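Local coordinates for protein alpha-amylase (Eisenia fetida, PDB 6M4K) that probably hydrolyses internal alpha-1,4-glucosidic linkages of starch-like polysaccharides, as a calcium-containing alpha-amylase of glycosyl hydrolase family 13, at residues 70-75 with 180-185. Sequence-based numbering, arbitrary orientation.
Sequences VSYTMN and DVEAEF
Tyr72 lays CD1 over one face of the Phe185 ring, near its rim, with CD1 3.6 Å from Phe185 CG. The ring planes are inclined at 36° and the centroids are 5.0 Å apart, so the pair is oblique. Phe185 reaches the loop because its CG stands anti to the backbone N (chi1 166°). Met74 SD meets the same ring at its edge, in the ring plane, 3.9 Å from Phe185 CE1, a Met-aromatic contact. Aliphatic packing adds Val181, whose CG1 meets Tyr72 CE2 at 3.5 Å. At the polar end, Tyr72 OH hydrogen-bonds to Tyr133 OH and also passes 3.3 Å from Glu182 OE2, the carboxylate plane standing 82° from the tyrosine ring. Replacing Tyr72 by an alanine is likely to leave one face of Phe185 and Val181 CG1 without their aromatic neighbour, and Tyr133 OH without this hydroxyl partner. Within the loop, Thr73 N donates to Ser71 OG (3.1 Å), closing an ST turn around Tyr72. The arrangement packs the long loop between strand 44-47 and helix 81-93 against helix 176-192, which directly precedes strand 196-199 of the family 13 TIM barrel, a beta/alpha-barrel fold.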
loop_
_atom_site.group_PDB
_atom_site.type_symbol
_atom_site.label_atom_id
_atom_site.label_comp_id
_atom_site.label_asym_id
_atom_site.label_seq_id
_atom_site.Cartn_x
_atom_site.Cartn_y
_atom_site.Cartn_z
ATOM N N VAL A 70 -10.695 12.629 15.572
ATOM C CA VAL A 70 -11.431 13.506 16.469
ATOM C C VAL A 70 -12.941 13.366 16.283
ATOM O O VAL A 70 -13.699 13.420 17.257
ATOM C CB VAL A 70 -10.953 14.967 16.297
ATOM C CG1 VAL A 70 -11.891 15.953 17.009
ATOM C CG2 VAL A 70 -9.525 15.106 16.816
ATOM N N SER A 71 -13.394 13.142 15.054
ATOM C CA SER A 71 -14.792 12.818 14.788
ATOM C C SER A 71 -14.857 12.111 13.441
ATOM O O SER A 71 -13.832 11.834 12.816
ATOM C CB SER A 71 -15.684 14.062 14.809
ATOM O OG SER A 71 -15.647 14.715 13.558
ATOM N N TYR A 72 -16.080 11.811 13.000
ATOM C CA TYR A 72 -16.293 11.187 11.699
ATOM C C TYR A 72 -16.886 12.152 10.677
ATOM O O TYR A 72 -17.399 11.712 9.640
ATOM C CB TYR A 72 -17.096 9.892 11.844
ATOM C CG TYR A 72 -16.462 8.936 12.834
ATOM C CD1 TYR A 72 -15.294 8.242 12.519
ATOM C CD2 TYR A 72 -17.018 8.736 14.093
ATOM C CE1 TYR A 72 -14.705 7.381 13.435
ATOM C CE2 TYR A 72 -16.438 7.878 15.009
ATOM C CZ TYR A 72 -15.287 7.188 14.681
ATOM O OH TYR A 72 -14.721 6.338 15.604
ATOM N N THR A 73 -16.817 13.463 10.932
ATOM C CA THR A 73 -17.051 14.395 9.841
ATOM C C THR A 73 -15.904 14.287 8.838
ATOM O O THR A 73 -14.912 13.599 9.077
ATOM C CB THR A 73 -17.208 15.828 10.350
ATOM O OG1 THR A 73 -15.935 16.345 10.766
ATOM C CG2 THR A 73 -18.193 15.867 11.514
ATOM N N MET A 74 -16.047 14.953 7.697
ATOM C CA MET A 74 -15.212 14.666 6.535
ATOM C C MET A 74 -14.437 15.878 6.035
ATOM O O MET A 74 -14.234 16.051 4.833
ATOM C CB MET A 74 -16.043 14.018 5.434
ATOM C CG MET A 74 -16.414 12.575 5.778
ATOM S SD MET A 74 -14.971 11.487 5.758
ATOM C CE MET A 74 -14.677 11.484 3.991
ATOM N N ASN A 75 -13.953 16.705 6.955
ATOM C CA ASN A 75 -13.046 17.802 6.631
ATOM C C ASN A 75 -11.685 17.462 7.228
ATOM O O ASN A 75 -11.565 17.327 8.450
ATOM C CB ASN A 75 -13.586 19.097 7.232
ATOM C CG ASN A 75 -12.933 20.339 6.658
ATOM O OD1 ASN A 75 -12.295 20.310 5.607
ATOM N ND2 ASN A 75 -13.113 21.458 7.351
ATOM N N ASP A 180 -22.095 0.772 15.990
ATOM C CA ASP A 180 -23.067 1.512 15.193
ATOM C C ASP A 180 -22.460 2.795 14.639
ATOM O O ASP A 180 -22.688 3.147 13.476
ATOM C CB ASP A 180 -24.289 1.859 16.049
ATOM C CG ASP A 180 -25.184 0.661 16.326
ATOM O OD1 ASP A 180 -25.029 -0.393 15.675
ATOM O OD2 ASP A 180 -26.068 0.797 17.200
ATOM N N VAL A 181 -21.720 3.523 15.476
ATOM C CA VAL A 181 -21.124 4.790 15.061
ATOM C C VAL A 181 -20.099 4.571 13.955
ATOM O O VAL A 181 -20.065 5.310 12.959
ATOM C CB VAL A 181 -20.502 5.492 16.280
ATOM C CG1 VAL A 181 -19.523 6.555 15.839
ATOM C CG2 VAL A 181 -21.603 6.099 17.151
ATOM N N GLU A 182 -19.246 3.564 14.116
ATOM C CA GLU A 182 -18.206 3.331 13.121
ATOM C C GLU A 182 -18.800 2.823 11.814
ATOM O O GLU A 182 -18.358 3.224 10.728
ATOM C CB GLU A 182 -17.133 2.409 13.694
ATOM C CG GLU A 182 -16.382 3.106 14.833
ATOM C CD GLU A 182 -15.164 2.372 15.320
ATOM O OE1 GLU A 182 -15.183 1.131 15.324
ATOM O OE2 GLU A 182 -14.188 3.062 15.716
ATOM N N ALA A 183 -19.834 1.978 11.891
ATOM C CA ALA A 183 -20.504 1.544 10.669
ATOM C C ALA A 183 -21.227 2.690 9.979
ATOM O O ALA A 183 -21.285 2.723 8.747
ATOM C CB ALA A 183 -21.474 0.405 10.971
ATOM N N GLU A 184 -21.788 3.637 10.740
ATOM C CA GLU A 184 -22.432 4.785 10.111
ATOM C C GLU A 184 -21.426 5.585 9.298
ATOM O O GLU A 184 -21.730 6.031 8.188
ATOM C CB GLU A 184 -23.080 5.688 11.166
ATOM C CG GLU A 184 -23.898 6.870 10.588
ATOM C CD GLU A 184 -23.051 8.038 10.077
ATOM O OE1 GLU A 184 -21.973 8.301 10.655
ATOM O OE2 GLU A 184 -23.462 8.702 9.095
ATOM N N PHE A 185 -20.233 5.793 9.860
ATOM C CA PHE A 185 -19.150 6.477 9.156
ATOM C C PHE A 185 -18.804 5.752 7.859
ATOM O O PHE A 185 -18.821 6.344 6.773
ATOM C CB PHE A 185 -17.949 6.526 10.104
ATOM C CG PHE A 185 -16.639 6.906 9.453
ATOM C CD1 PHE A 185 -16.510 8.074 8.719
ATOM C CD2 PHE A 185 -15.529 6.102 9.617
ATOM C CE1 PHE A 185 -15.282 8.420 8.147
ATOM C CE2 PHE A 185 -14.310 6.438 9.054
ATOM C CZ PHE A 185 -14.187 7.598 8.322
#